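Local coordinates for HRDC domain-containing protein (Bifidobacterium adolescentis ATCC 15703, PDB 3CYM), which is of unknown function but probably acts as a 3'-5' exonuclease on nucleic acids, as in the ribonuclease D family, at residues V91-W96 / P115-D120; L234-A239 / I265-R270; R238-R243 / K316-D321. All coordinates share one frame; numbering follows the deposited sequence. Where two conformers were deposited one is given.

Contact 1 (V91-W96 / P115-D120); sequences VGDAVW and PQRLFD
Trp96 and Leu118 form the parallel bridge that joins strand 95-98 to strand 117-120, an outermost strand of the mixed sheet in the RNase H-like exonuclease domain. Helix 101-111 connects the two strands, completing a beta-alpha-beta crossover. Two backbone hydrogen bonds hold the ladder: Trp96 N to Arg117 O, 3.0 Å, and Phe119 N to Trp96 O, 2.8 Å. On the face of the sheet that carries Trp96 and Leu118, Pro115 lays its ring across the indole, its CG 3.5 Å from the centre of the six-membered ring and 6° off the normal, a CH-pi contact that suits a rigid proline; Phe108 meets the same indole edge-to-face. On the Val95 face the guanidinium of Arg117 receives Val95 CG2 over its centre, while NE and NH1 both grip Asp93 O in the guanidinium plane, NE at 2.7 Å. The bend at chi3 (-66°) places NE for this grip. Asp93 lies in a type II' turn from Val91 to Ala94, whose positive phi at Gly92 (69°) suits a glycine. One water donates to Gly92 O and Ala94 O and accepts from Gln116 N and, weakly, from Trp96 NE1. An alanine in place of Trp96 would probably open a gap facing Pro115 and Phe108. The twofold grip on Asp93 O would help fix the guanidinium and probably polarise that carbonyl, while the water serves Gly92 O, Ala94 O and Gln116 N.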
ATOM      1  N   VAL A  91       0.399 -25.656   0.736  1.00 18.90           N
ATOM      2  CA  VAL A  91      -0.639 -24.889   1.439  1.00 20.40           C
ATOM      3  C   VAL A  91      -2.041 -25.208   0.890  1.00 18.20           C
ATOM      4  O   VAL A  91      -3.030 -25.300   1.642  1.00 16.90           O
ATOM      5  CB  VAL A  91      -0.314 -23.357   1.363  1.00 25.12           C
ATOM      6  CG1 VAL A  91      -1.496 -22.485   1.769  1.00 29.57           C
ATOM      7  CG2 VAL A  91       0.908 -23.028   2.220  1.00 19.00           C
ATOM      8  N   GLY A  92      -2.117 -25.392  -0.422  1.00 15.26           N
ATOM      9  CA  GLY A  92      -3.374 -25.728  -1.075  1.00 14.94           C
ATOM     10  C   GLY A  92      -4.360 -24.578  -1.060  1.00 20.08           C
ATOM     11  O   GLY A  92      -4.006 -23.441  -1.380  1.00 17.14           O
ATOM     12  N   ASP A  93      -5.597 -24.881  -0.671  1.00 18.70           N
ATOM     13  CA  ASP A  93      -6.687 -23.915  -0.713  1.00 23.73           C
ATOM     14  C   ASP A  93      -6.968 -23.348   0.676  1.00 22.90           C
ATOM     15  O   ASP A  93      -8.079 -22.898   0.954  1.00 24.94           O
ATOM     16  CB  ASP A  93      -7.949 -24.557  -1.316  1.00 28.74           C
ATOM     17  CG  ASP A  93      -8.593 -25.587  -0.389  1.00 32.21           C
ATOM     18  OD1 ASP A  93      -9.834 -25.716  -0.424  1.00 41.57           O
ATOM     19  OD2 ASP A  93      -7.866 -26.251   0.381  1.00 32.53           O
ATOM     20  N   ALA A  94      -5.945 -23.381   1.533  1.00 23.70           N
ATOM     21  CA  ALA A  94      -6.015 -22.849   2.892  1.00 25.16           C
ATOM     22  C   ALA A  94      -6.247 -21.340   2.905  1.00 24.71           C
ATOM     23  O   ALA A  94      -5.878 -20.629   1.967  1.00 24.20           O
ATOM     24  CB  ALA A  94      -4.747 -23.197   3.675  1.00 19.61           C
ATOM     25  N   VAL A  95      -6.865 -20.869   3.972  1.00 24.00           N
ATOM     26  CA  VAL A  95      -7.190 -19.465   4.146  1.00 19.76           C
ATOM     27  C   VAL A  95      -5.924 -18.698   4.531  1.00 19.31           C
ATOM     28  O   VAL A  95      -5.243 -19.049   5.485  1.00 14.30           O
ATOM     29  CB  VAL A  95      -8.303 -19.279   5.221  1.00 18.93           C
ATOM     30  CG1 VAL A  95      -8.571 -17.795   5.495  1.00 16.53           C
ATOM     31  CG2 VAL A  95      -9.589 -19.972   4.793  1.00 16.59           C
ATOM     32  N   TRP A  96      -5.599 -17.673   3.773  1.00 18.91           N
ATOM     33  CA  TRP A  96      -4.510 -16.789   4.137  1.00 19.07           C
ATOM     34  C   TRP A  96      -5.069 -15.680   5.028  1.00 17.15           C
ATOM     35  O   TRP A  96      -6.076 -15.052   4.690  1.00 18.27           O
ATOM     36  CB  TRP A  96      -3.872 -16.202   2.885  1.00 20.51           C
ATOM     37  CG  TRP A  96      -3.112 -17.187   2.038  1.00 19.25           C
ATOM     38  CD1 TRP A  96      -3.534 -18.415   1.622  1.00 19.96           C
ATOM     39  CD2 TRP A  96      -1.804 -17.004   1.477  1.00 23.50           C
ATOM     40  NE1 TRP A  96      -2.571 -19.015   0.851  1.00 20.73           N
ATOM     41  CE2 TRP A  96      -1.496 -18.172   0.745  1.00 23.43           C
ATOM     42  CE3 TRP A  96      -0.861 -15.971   1.522  1.00 20.62           C
ATOM     43  CZ2 TRP A  96      -0.282 -18.336   0.065  1.00 23.32           C
ATOM     44  CZ3 TRP A  96       0.341 -16.132   0.838  1.00 15.12           C
ATOM     45  CH2 TRP A  96       0.617 -17.305   0.123  1.00 21.77           C
ATOM     46  N   PRO A 115      -2.729 -17.485  -3.253  1.00 26.36           N
ATOM     47  CA  PRO A 115      -3.742 -17.581  -2.190  1.00 24.94           C
ATOM     48  C   PRO A 115      -5.144 -17.830  -2.756  1.00 23.42           C
ATOM     49  O   PRO A 115      -5.591 -17.123  -3.666  1.00 21.98           O
ATOM     50  CB  PRO A 115      -3.674 -16.206  -1.514  1.00 24.54           C
ATOM     51  CG  PRO A 115      -2.319 -15.679  -1.853  1.00 27.43           C
ATOM     52  CD  PRO A 115      -2.040 -16.180  -3.222  1.00 22.89           C
ATOM     53  N   GLN A 116      -5.820 -18.844  -2.236  1.00 23.49           N
ATOM     54  CA  GLN A 116      -7.115 -19.239  -2.791  1.00 24.62           C
ATOM     55  C   GLN A 116      -8.295 -18.761  -1.967  1.00 21.41           C
ATOM     56  O   GLN A 116      -9.426 -18.717  -2.458  1.00 18.58           O
ATOM     57  CB  GLN A 116      -7.180 -20.750  -2.991  1.00 23.26           C
ATOM     58  CG  GLN A 116      -6.329 -21.238  -4.151  1.00 24.46           C
ATOM     59  CD  GLN A 116      -6.640 -22.666  -4.526  1.00 32.66           C
ATOM     60  OE1 GLN A 116      -5.798 -23.553  -4.380  1.00 35.41           O
ATOM     61  NE2 GLN A 116      -7.860 -22.904  -4.998  1.00 33.08           N
ATOM     62  N   ARG A 117      -8.018 -18.434  -0.708  1.00 21.68           N
ATOM     63  CA  ARG A 117      -9.000 -17.900   0.226  1.00 18.38           C
ATOM     64  C   ARG A 117      -8.316 -16.847   1.103  1.00 18.86           C
ATOM     65  O   ARG A 117      -7.098 -16.889   1.303  1.00 12.41           O
ATOM     66  CB  ARG A 117      -9.615 -19.017   1.084  1.00 23.78           C
ATOM     67  CG  ARG A 117     -10.666 -19.870   0.349  1.00 26.66           C
ATOM     68  CD  ARG A 117     -11.381 -20.865   1.249  1.00 33.05           C
ATOM     69  NE  ARG A 117     -10.486 -21.901   1.765  1.00 35.76           N
ATOM     70  CZ  ARG A 117     -10.837 -22.827   2.656  1.00 38.46           C
ATOM     71  NH1 ARG A 117      -9.945 -23.721   3.066  1.00 38.90           N
ATOM     72  NH2 ARG A 117     -12.074 -22.865   3.140  1.00 36.94           N
ATOM     73  N   LEU A 118      -9.101 -15.905   1.613  1.00 16.91           N
ATOM     74  CA  LEU A 118      -8.570 -14.797   2.398  1.00 16.92           C
ATOM     75  C   LEU A 118      -9.436 -14.473   3.596  1.00 14.60           C
ATOM     76  O   LEU A 118     -10.659 -14.500   3.513  1.00 17.48           O
ATOM     77  CB  LEU A 118      -8.450 -13.548   1.519  1.00 15.71           C
ATOM     78  CG  LEU A 118      -7.817 -12.272   2.072  1.00 16.06           C
ATOM     79  CD1 LEU A 118      -6.324 -12.475   2.288  1.00  9.59           C
ATOM     80  CD2 LEU A 118      -8.076 -11.144   1.099  1.00 12.11           C
ATOM     81  N   PHE A 119      -8.788 -14.189   4.720  1.00 18.97           N
ATOM     82  CA  PHE A 119      -9.418 -13.461   5.804  1.00 15.00           C
ATOM     83  C   PHE A 119      -8.562 -12.237   6.060  1.00 21.89           C
ATOM     84  O   PHE A 119      -7.410 -12.354   6.478  1.00 22.21           O
ATOM     85  CB  PHE A 119      -9.542 -14.303   7.073  1.00 16.73           C
ATOM     86  CG  PHE A 119     -10.370 -13.654   8.145  1.00 19.22           C
ATOM     87  CD1 PHE A 119     -11.713 -13.948   8.267  1.00 19.63           C
ATOM     88  CD2 PHE A 119      -9.807 -12.737   9.034  1.00 23.44           C
ATOM     89  CE1 PHE A 119     -12.494 -13.330   9.248  1.00 18.91           C
ATOM     90  CE2 PHE A 119     -10.577 -12.124  10.017  1.00 21.18           C
ATOM     91  CZ  PHE A 119     -11.918 -12.425  10.125  1.00 18.49           C
ATOM     92  N   ASP A 120      -9.126 -11.062   5.805  1.00 19.57           N
ATOM     93  CA  ASP A 120      -8.412  -9.816   6.056  1.00 17.25           C
ATOM     94  C   ASP A 120      -8.798  -9.268   7.437  1.00 14.39           C
ATOM     95  O   ASP A 120      -9.935  -8.834   7.646  1.00 18.06           O
ATOM     96  CB  ASP A 120      -8.679  -8.805   4.928  1.00 14.89           C
ATOM     97  CG  ASP A 120      -7.699  -7.636   4.911  1.00 21.54           C
ATOM     98  OD1 ASP A 120      -7.208  -7.191   5.973  1.00 23.91           O
ATOM     99  OD2 ASP A 120      -7.445  -7.127   3.803  1.00 18.42           O
TER
HETATM  100  O   HOH W   1      -4.691 -20.784  -0.299  1.00 24.74           O

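Contact 2 (L234-A239 / I265-R270); sequences LAIVRA and IEVAKR
Ala268 CB sits between two branched side chains of the facing helix, 3.8 Å from Val237 CG2 and 3.9 Å from Ile236 CG2. Ile236 also rests CG2 on the backbone, 3.8 Å from Ala268 CA, because that methyl is anti to its own N while CG1 (chi1 -69°) lies anti to the carbonyl carbon. A methyl-sized residue suits this place: the CA atoms of Ile236 and Ala268 are only 5.5 Å apart, and the segment axes approach to 8.6 Å. Val237 turns CG2 to a second partner as well, meeting Ile265 CD1 at 4.1 Å. Although the CB of Ile265 points away from the other helix, its chain bends at chi2 (-61°), and the terminal methyl is the part that touches. Ile236 and Val267 complete this shell more loosely, CG2 to CG2.

Further out, Ala233 of helix 231-250 also touches Ala268, while Leu323 and Ala322 of helix 312-323 lie against Ile236. Val267 packs on Ile281 of a loop, and on helix 261-270 Lys269 makes a salt bridge with Glu226 and Glu266 hydrogen-bonds Ser283. The segments 234-239 and 265-270 run at 145° to each other, roughly antiparallel, and their buried, wholly apolar interface belongs to the interior of the compact helical bundle that characterises the HRDC domain.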
ATOM      1  N   LEU A 234       7.456  22.081 -16.694  1.00 23.68           N
ATOM      2  CA  LEU A 234       6.805  20.783 -16.589  1.00 21.94           C
ATOM      3  C   LEU A 234       7.493  19.736 -17.453  1.00 20.06           C
ATOM      4  O   LEU A 234       7.618  18.594 -17.034  1.00 20.14           O
ATOM      5  CB  LEU A 234       5.313  20.897 -16.902  1.00 24.75           C
ATOM      6  CG  LEU A 234       4.489  21.609 -15.818  1.00 20.03           C
ATOM      7  CD1 LEU A 234       3.058  21.887 -16.282  1.00 19.67           C
ATOM      8  CD2 LEU A 234       4.491  20.831 -14.500  1.00 19.71           C
ATOM      9  N   ALA A 235       7.984  20.146 -18.623  1.00 21.03           N
ATOM     10  CA  ALA A 235       8.815  19.290 -19.478  1.00 18.40           C
ATOM     11  C   ALA A 235      10.133  18.901 -18.800  1.00 21.32           C
ATOM     12  O   ALA A 235      10.624  17.793 -18.990  1.00 21.87           O
ATOM     13  CB  ALA A 235       9.092  19.969 -20.795  1.00 18.35           C
ATOM     14  N   ILE A 236      10.689  19.818 -18.009  1.00 19.23           N
ATOM     15  CA  ILE A 236      11.901  19.563 -17.229  1.00 18.92           C
ATOM     16  C   ILE A 236      11.620  18.582 -16.078  1.00 18.35           C
ATOM     17  O   ILE A 236      12.355  17.605 -15.896  1.00 17.36           O
ATOM     18  CB  ILE A 236      12.554  20.905 -16.739  1.00 17.14           C
ATOM     19  CG1 ILE A 236      13.128  21.661 -17.937  1.00 14.89           C
ATOM     20  CG2 ILE A 236      13.653  20.653 -15.718  1.00 13.80           C
ATOM     21  CD1 ILE A 236      13.396  23.116 -17.717  1.00 13.38           C
ATOM     22  N   VAL A 237      10.550  18.839 -15.328  1.00 16.50           N
ATOM     23  CA  VAL A 237      10.081  17.928 -14.279  1.00 16.08           C
ATOM     24  C   VAL A 237       9.825  16.517 -14.834  1.00 14.77           C
ATOM     25  O   VAL A 237      10.300  15.536 -14.271  1.00 16.82           O
ATOM     26  CB  VAL A 237       8.816  18.469 -13.575  1.00 16.49           C
ATOM     27  CG1 VAL A 237       8.233  17.426 -12.635  1.00 15.61           C
ATOM     28  CG2 VAL A 237       9.142  19.746 -12.807  1.00 21.55           C
ATOM     29  N   ARG A 238       9.104  16.428 -15.949  1.00 15.53           N
ATOM     30  CA  ARG A 238       8.866  15.156 -16.624  1.00 13.36           C
ATOM     31  C   ARG A 238      10.156  14.418 -16.957  1.00 13.58           C
ATOM     32  O   ARG A 238      10.283  13.233 -16.655  1.00 20.04           O
ATOM     33  CB  ARG A 238       8.060  15.358 -17.911  1.00 13.72           C
ATOM     34  CG  ARG A 238       7.599  14.057 -18.541  1.00 15.00           C
ATOM     35  CD  ARG A 238       6.695  14.285 -19.734  1.00 19.70           C
ATOM     36  NE  ARG A 238       7.301  15.154 -20.746  1.00 24.32           N
ATOM     37  CZ  ARG A 238       6.760  15.411 -21.936  1.00 30.18           C
ATOM     38  NH1 ARG A 238       7.380  16.219 -22.787  1.00 31.60           N
ATOM     39  NH2 ARG A 238       5.601  14.858 -22.281  1.00 22.85           N
ATOM     40  N   ALA A 239      11.105  15.130 -17.568  1.00 17.53           N
ATOM     41  CA  ALA A 239      12.361  14.539 -18.035  1.00 15.70           C
ATOM     42  C   ALA A 239      13.245  14.077 -16.873  1.00 16.59           C
ATOM     43  O   ALA A 239      13.825  12.990 -16.927  1.00 17.26           O
ATOM     44  CB  ALA A 239      13.106  15.527 -18.923  1.00 17.03           C
ATOM     45  N   ILE A 265      12.236  20.752  -8.894  1.00 23.51           N
ATOM     46  CA  ILE A 265      11.451  21.994  -8.977  1.00 24.08           C
ATOM     47  C   ILE A 265      12.360  23.219  -9.145  1.00 19.70           C
ATOM     48  O   ILE A 265      12.092  24.088  -9.974  1.00 26.09           O
ATOM     49  CB  ILE A 265      10.491  22.145  -7.750  1.00 26.82           C
ATOM     50  CG1 ILE A 265       9.481  20.982  -7.688  1.00 28.05           C
ATOM     51  CG2 ILE A 265       9.766  23.493  -7.747  1.00 27.40           C
ATOM     52  CD1 ILE A 265       8.564  20.857  -8.889  1.00 26.25           C
ATOM     53  N   GLU A 266      13.453  23.256  -8.391  1.00 23.91           N
ATOM     54  CA  GLU A 266      14.426  24.344  -8.461  1.00 22.49           C
ATOM     55  C   GLU A 266      14.987  24.558  -9.868  1.00 24.40           C
ATOM     56  O   GLU A 266      15.002  25.688 -10.369  1.00 22.26           O
ATOM     57  CB  GLU A 266      15.580  24.069  -7.504  1.00 23.65           C
ATOM     58  CG  GLU A 266      15.905  25.218  -6.596  1.00 26.96           C
ATOM     59  CD  GLU A 266      17.204  25.014  -5.838  1.00 40.71           C
ATOM     60  OE1 GLU A 266      18.082  25.896  -5.937  1.00 39.79           O
ATOM     61  OE2 GLU A 266      17.348  23.977  -5.146  1.00 44.05           O
ATOM     62  N   VAL A 267      15.425  23.473 -10.508  1.00 23.25           N
ATOM     63  CA  VAL A 267      16.027  23.570 -11.843  1.00 23.56           C
ATOM     64  C   VAL A 267      14.977  23.775 -12.940  1.00 23.57           C
ATOM     65  O   VAL A 267      15.285  24.304 -14.008  1.00 19.86           O
ATOM     66  CB  VAL A 267      16.978  22.378 -12.173  1.00 19.88           C
ATOM     67  CG1 VAL A 267      18.145  22.346 -11.226  1.00 21.75           C
ATOM     68  CG2 VAL A 267      16.260  21.089 -12.091  1.00 25.20           C
ATOM     69  N   ALA A 268      13.736  23.380 -12.663  1.00 25.46           N
ATOM     70  CA  ALA A 268      12.635  23.609 -13.597  1.00 24.29           C
ATOM     71  C   ALA A 268      12.242  25.080 -13.602  1.00 23.28           C
ATOM     72  O   ALA A 268      11.876  25.624 -14.640  1.00 27.86           O
ATOM     73  CB  ALA A 268      11.445  22.731 -13.258  1.00 26.36           C
ATOM     74  N   LYS A 269      12.334  25.713 -12.432  1.00 23.56           N
ATOM     75  CA  LYS A 269      12.154  27.156 -12.289  1.00 18.64           C
ATOM     76  C   LYS A 269      13.285  27.919 -12.974  1.00 19.25           C
ATOM     77  O   LYS A 269      13.042  28.775 -13.820  1.00 18.12           O
ATOM     78  CB  LYS A 269      12.130  27.530 -10.809  1.00 22.39           C
ATOM     79  CG  LYS A 269      10.796  27.350 -10.115  1.00 12.27           C
ATOM     80  CD  LYS A 269      11.024  27.476  -8.616  1.00 25.91           C
ATOM     81  CE  LYS A 269       9.763  27.861  -7.872  1.00 23.37           C
ATOM     82  NZ  LYS A 269       8.726  26.811  -8.034  1.00 34.63           N
ATOM     83  N   ARG A 270      14.519  27.563 -12.631  1.00 18.62           N
ATOM     84  CA  ARG A 270      15.691  28.330 -13.028  1.00 24.81           C
ATOM     85  C   ARG A 270      16.151  28.088 -14.461  1.00 23.34           C
ATOM     86  O   ARG A 270      16.737  28.980 -15.075  1.00 21.01           O
ATOM     87  CB  ARG A 270      16.844  28.056 -12.071  1.00 22.48           C
ATOM     88  CG  ARG A 270      16.685  28.676 -10.705  1.00 27.90           C
ATOM     89  CD  ARG A 270      17.967  29.413 -10.368  1.00 35.26           C
ATOM     90  NE  ARG A 270      18.377  29.240  -8.983  1.00 36.36           N
ATOM     91  CZ  ARG A 270      19.610  29.461  -8.537  1.00 29.32           C
ATOM     92  NH1 ARG A 270      20.568  29.851  -9.366  1.00 19.38           N
ATOM     93  NH2 ARG A 270      19.888  29.279  -7.257  1.00 35.47           N
TER

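Contact 3 (R238-R243 / K316-D321); sequences RALWTR and KNIIQD
Ile318 has the largest buried surface in this contact, reaching from helix 312-323 to helix 231-250: its CG2 meets Ala239 and Leu240, while CG1 and CD1 meet Arg243. The CG2 methyl comes against the main chain, 3.5 Å from Ala239 O, and lies 3.7 Å from Ala239 CB. A residue as small as Ala239 suits this place, since its short side chain lets the isoleucine methyl reach the helix backbone itself. Being anti to the backbone N of Ile318, CG2 diverges from CG1 (chi1 -66°), which faces Arg243 instead.

Leu240 is the second main contributor. Its CB points to the side of the facing helix, but its CD2 reaches across to Ile318 CG2 at 4.1 Å; a further approach to Ile319 is tentative, because that residue has two conformers. A leucine suits the place because its CD2 methyl extends to Ile318 CG2; it also touches Ile264 and Val267 of helix 261-270 and Trp315 of helix 312-323. With the segment axes 9.2 Å apart and their directions at 140°, this is a roughly antiparallel helix pair. It packs helix 312-323, some seventy residues further along the chain, onto the long helix 231-250 of the HRDC region, probably extending its helical bundle.

Arg243 joins through the aliphatic base of its side chain, which crosses Ile318 at about a right angle. Its CG touches Ile318 CG1 at 3.7 Å, and Arg243 CB and CG both lie near Ile318 CD1. The chain then bends at chi2 (50°) and leads away from the facing helix, so the arginine offers methylenes to the isoleucine while its guanidinium, through NH1, makes a salt bridge with Glu246. An arginine suits such a partly exposed border, apolar near the backbone and charged at its tip.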
ATOM      1  N   ARG A 238       9.104  16.428 -15.949  1.00 15.53           N
ATOM      2  CA  ARG A 238       8.866  15.156 -16.624  1.00 13.36           C
ATOM      3  C   ARG A 238      10.156  14.418 -16.957  1.00 13.58           C
ATOM      4  O   ARG A 238      10.283  13.233 -16.655  1.00 20.04           O
ATOM      5  CB  ARG A 238       8.060  15.358 -17.911  1.00 13.72           C
ATOM      6  CG  ARG A 238       7.599  14.057 -18.541  1.00 15.00           C
ATOM      7  CD  ARG A 238       6.695  14.285 -19.734  1.00 19.70           C
ATOM      8  NE  ARG A 238       7.301  15.154 -20.746  1.00 24.32           N
ATOM      9  CZ  ARG A 238       6.760  15.411 -21.936  1.00 30.18           C
ATOM     10  NH1 ARG A 238       7.380  16.219 -22.787  1.00 31.60           N
ATOM     11  NH2 ARG A 238       5.601  14.858 -22.281  1.00 22.85           N
ATOM     12  N   ALA A 239      11.105  15.130 -17.568  1.00 17.53           N
ATOM     13  CA  ALA A 239      12.361  14.539 -18.035  1.00 15.70           C
ATOM     14  C   ALA A 239      13.245  14.077 -16.873  1.00 16.59           C
ATOM     15  O   ALA A 239      13.825  12.990 -16.927  1.00 17.26           O
ATOM     16  CB  ALA A 239      13.106  15.527 -18.923  1.00 17.03           C
ATOM     17  N   LEU A 240      13.327  14.903 -15.829  1.00 16.36           N
ATOM     18  CA  LEU A 240      14.072  14.579 -14.607  1.00 15.44           C
ATOM     19  C   LEU A 240      13.482  13.415 -13.815  1.00 16.16           C
ATOM     20  O   LEU A 240      14.224  12.525 -13.393  1.00 20.35           O
ATOM     21  CB  LEU A 240      14.194  15.806 -13.702  1.00 10.79           C
ATOM     22  CG  LEU A 240      15.223  16.874 -14.091  1.00 16.18           C
ATOM     23  CD1 LEU A 240      15.038  18.043 -13.173  1.00 19.65           C
ATOM     24  CD2 LEU A 240      16.656  16.361 -13.998  1.00 18.06           C
ATOM     25  N   TRP A 241      12.161  13.427 -13.607  1.00 17.28           N
ATOM     26  CA  TRP A 241      11.463  12.325 -12.952  1.00 18.38           C
ATOM     27  C   TRP A 241      11.722  10.997 -13.653  1.00 18.16           C
ATOM     28  O   TRP A 241      11.943   9.978 -12.987  1.00 18.63           O
ATOM     29  CB  TRP A 241       9.947  12.563 -12.888  1.00 16.22           C
ATOM     30  CG  TRP A 241       9.225  11.534 -12.049  1.00 14.41           C
ATOM     31  CD1 TRP A 241       8.884  11.651 -10.722  1.00 12.97           C
ATOM     32  CD2 TRP A 241       8.766  10.230 -12.466  1.00 12.35           C
ATOM     33  NE1 TRP A 241       8.251  10.510 -10.295  1.00 12.49           N
ATOM     34  CE2 TRP A 241       8.163   9.622 -11.338  1.00 14.76           C
ATOM     35  CE3 TRP A 241       8.803   9.520 -13.682  1.00 12.72           C
ATOM     36  CZ2 TRP A 241       7.598   8.334 -11.390  1.00 14.88           C
ATOM     37  CZ3 TRP A 241       8.252   8.230 -13.735  1.00  8.69           C
ATOM     38  CH2 TRP A 241       7.655   7.656 -12.592  1.00 17.87           C
ATOM     39  N   THR A 242      11.653  11.018 -14.984  1.00 16.84           N
ATOM     40  CA  THR A 242      11.784   9.817 -15.804  1.00 15.97           C
ATOM     41  C   THR A 242      13.173   9.207 -15.689  1.00 17.42           C
ATOM     42  O   THR A 242      13.301   8.003 -15.427  1.00 21.11           O
ATOM     43  CB  THR A 242      11.462  10.113 -17.286  1.00 18.85           C
ATOM     44  OG1 THR A 242      10.140  10.654 -17.381  1.00 19.41           O
ATOM     45  CG2 THR A 242      11.555   8.847 -18.143  1.00 12.48           C
ATOM     46  N   ARG A 243      14.204  10.032 -15.878  1.00 14.07           N
ATOM     47  CA  ARG A 243      15.577   9.545 -15.783  1.00 15.75           C
ATOM     48  C   ARG A 243      15.920   9.086 -14.362  1.00 15.58           C
ATOM     49  O   ARG A 243      16.553   8.049 -14.191  1.00 20.66           O
ATOM     50  CB  ARG A 243      16.575  10.573 -16.311  1.00  5.35           C
ATOM     51  CG  ARG A 243      18.021  10.071 -16.406  1.00 16.79           C
ATOM     52  CD  ARG A 243      18.173   8.723 -17.122  1.00 17.57           C
ATOM     53  NE  ARG A 243      19.583   8.337 -17.222  1.00 22.35           N
ATOM     54  CZ  ARG A 243      20.043   7.100 -17.400  1.00 22.37           C
ATOM     55  NH1 ARG A 243      19.221   6.056 -17.475  1.00 14.93           N
ATOM     56  NH2 ARG A 243      21.353   6.904 -17.478  1.00 25.49           N
ATOM     57  N   LYS A 316      22.341  17.293 -15.710  1.00 24.77           N
ATOM     58  CA  LYS A 316      22.640  18.411 -16.618  1.00 25.59           C
ATOM     59  C   LYS A 316      22.263  18.093 -18.071  1.00 23.44           C
ATOM     60  O   LYS A 316      21.609  18.899 -18.725  1.00 22.71           O
ATOM     61  CB  LYS A 316      24.119  18.795 -16.495  1.00 29.82           C
ATOM     62  CG  LYS A 316      24.598  19.911 -17.423  1.00 35.11           C
ATOM     63  CD  LYS A 316      25.910  20.541 -16.928  1.00 37.33           C
ATOM     64  CE  LYS A 316      27.076  19.546 -16.843  1.00 38.71           C
ATOM     65  NZ  LYS A 316      27.618  19.175 -18.183  1.00 42.80           N
ATOM     66  N   ASN A 317      22.652  16.904 -18.542  1.00 25.77           N
ATOM     67  CA  ASN A 317      22.296  16.390 -19.874  1.00 24.47           C
ATOM     68  C   ASN A 317      20.788  16.258 -20.089  1.00 24.09           C
ATOM     69  O   ASN A 317      20.288  16.475 -21.190  1.00 25.93           O
ATOM     70  CB  ASN A 317      22.923  15.005 -20.105  1.00 27.40           C
ATOM     71  CG  ASN A 317      24.443  15.035 -20.212  1.00 35.11           C
ATOM     72  OD1 ASN A 317      25.044  16.037 -20.610  1.00 32.03           O
ATOM     73  ND2 ASN A 317      25.073  13.908 -19.868  1.00 37.75           N
ATOM     74  N   ILE A 318      20.075  15.873 -19.038  1.00 23.40           N
ATOM     75  CA  ILE A 318      18.629  15.699 -19.102  1.00 20.88           C
ATOM     76  C   ILE A 318      17.931  17.060 -19.228  1.00 19.67           C
ATOM     77  O   ILE A 318      16.990  17.197 -20.014  1.00 22.07           O
ATOM     78  CB  ILE A 318      18.113  14.861 -17.887  1.00 20.78           C
ATOM     79  CG1 ILE A 318      18.639  13.417 -17.956  1.00 21.28           C
ATOM     80  CG2 ILE A 318      16.594  14.874 -17.783  1.00 16.55           C
ATOM     81  CD1 ILE A 318      18.282  12.648 -19.237  1.00 23.77           C
ATOM     82  N   ILE A 319      18.421  18.055 -18.481  1.00 20.85           N
ATOM     83  CA  ILE A 319      17.862  19.408 -18.534  0.50 18.91           C
ATOM     84  C   ILE A 319      18.049  20.000 -19.942  1.00 22.03           C
ATOM     85  O   ILE A 319      17.128  20.644 -20.472  1.00 22.70           O
ATOM     86  CB  ILE A 319      18.438  20.317 -17.405  0.50 16.75           C
ATOM     87  CG1 ILE A 319      18.094  19.743 -16.026  0.50 14.34           C
ATOM     88  CG2 ILE A 319      17.903  21.748 -17.502  0.50 13.59           C
ATOM     89  CD1 ILE A 319      18.972  20.272 -14.887  0.50  7.02           C
ATOM     90  N   GLN A 320      19.213  19.745 -20.548  1.00 23.98           N
ATOM     91  CA  GLN A 320      19.504  20.119 -21.937  1.00 23.49           C
ATOM     92  C   GLN A 320      18.483  19.557 -22.921  1.00 20.08           C
ATOM     93  O   GLN A 320      17.949  20.291 -23.745  1.00 19.58           O
ATOM     94  CB  GLN A 320      20.888  19.617 -22.337  1.00 28.74           C
ATOM     95  CG  GLN A 320      21.920  20.696 -22.580  1.00 41.68           C
ATOM     96  CD  GLN A 320      22.930  20.284 -23.641  1.00 50.46           C
ATOM     97  OE1 GLN A 320      23.308  19.111 -23.737  1.00 46.93           O
ATOM     98  NE2 GLN A 320      23.363  21.246 -24.454  1.00 56.32           N
ATOM     99  N   ASP A 321      18.230  18.252 -22.818  1.00 21.01           N
ATOM    100  CA  ASP A 321      17.236  17.541 -23.632  1.00 22.66           C
ATOM    101  C   ASP A 321      15.839  18.126 -23.491  1.00 25.48           C
ATOM    102  O   ASP A 321      15.159  18.370 -24.487  1.00 28.88           O
ATOM    103  CB  ASP A 321      17.191  16.063 -23.243  1.00 17.80           C
ATOM    104  CG  ASP A 321      18.496  15.348 -23.505  1.00 33.30           C
ATOM    105  OD1 ASP A 321      19.318  15.869 -24.295  1.00 34.39           O
ATOM    106  OD2 ASP A 321      18.703  14.264 -22.913  1.00 38.88           O
TER

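Contacts 2 and 3 share helix 231-250, which packs against helix 261-270 in one and helix 312-323 in the other; their centres are about 8 Å apart. They meet directly where Val267 CG2 touches Leu240 CD1 at 3.5 Å. Contact 2 is wholly buried, while contact 3 is only partly so, and arginine methylenes join the aliphatic contacts at its border. Contact 1 lies in the exonuclease domain, its centre some 45 Å or more from both, and combines a buried Trp-Pro contact with an exposed arginine. Strand pairing there relies on directional backbone bonds, whereas the helix pairs, whose backbones bond internally, meet through apolar van der Waals packing.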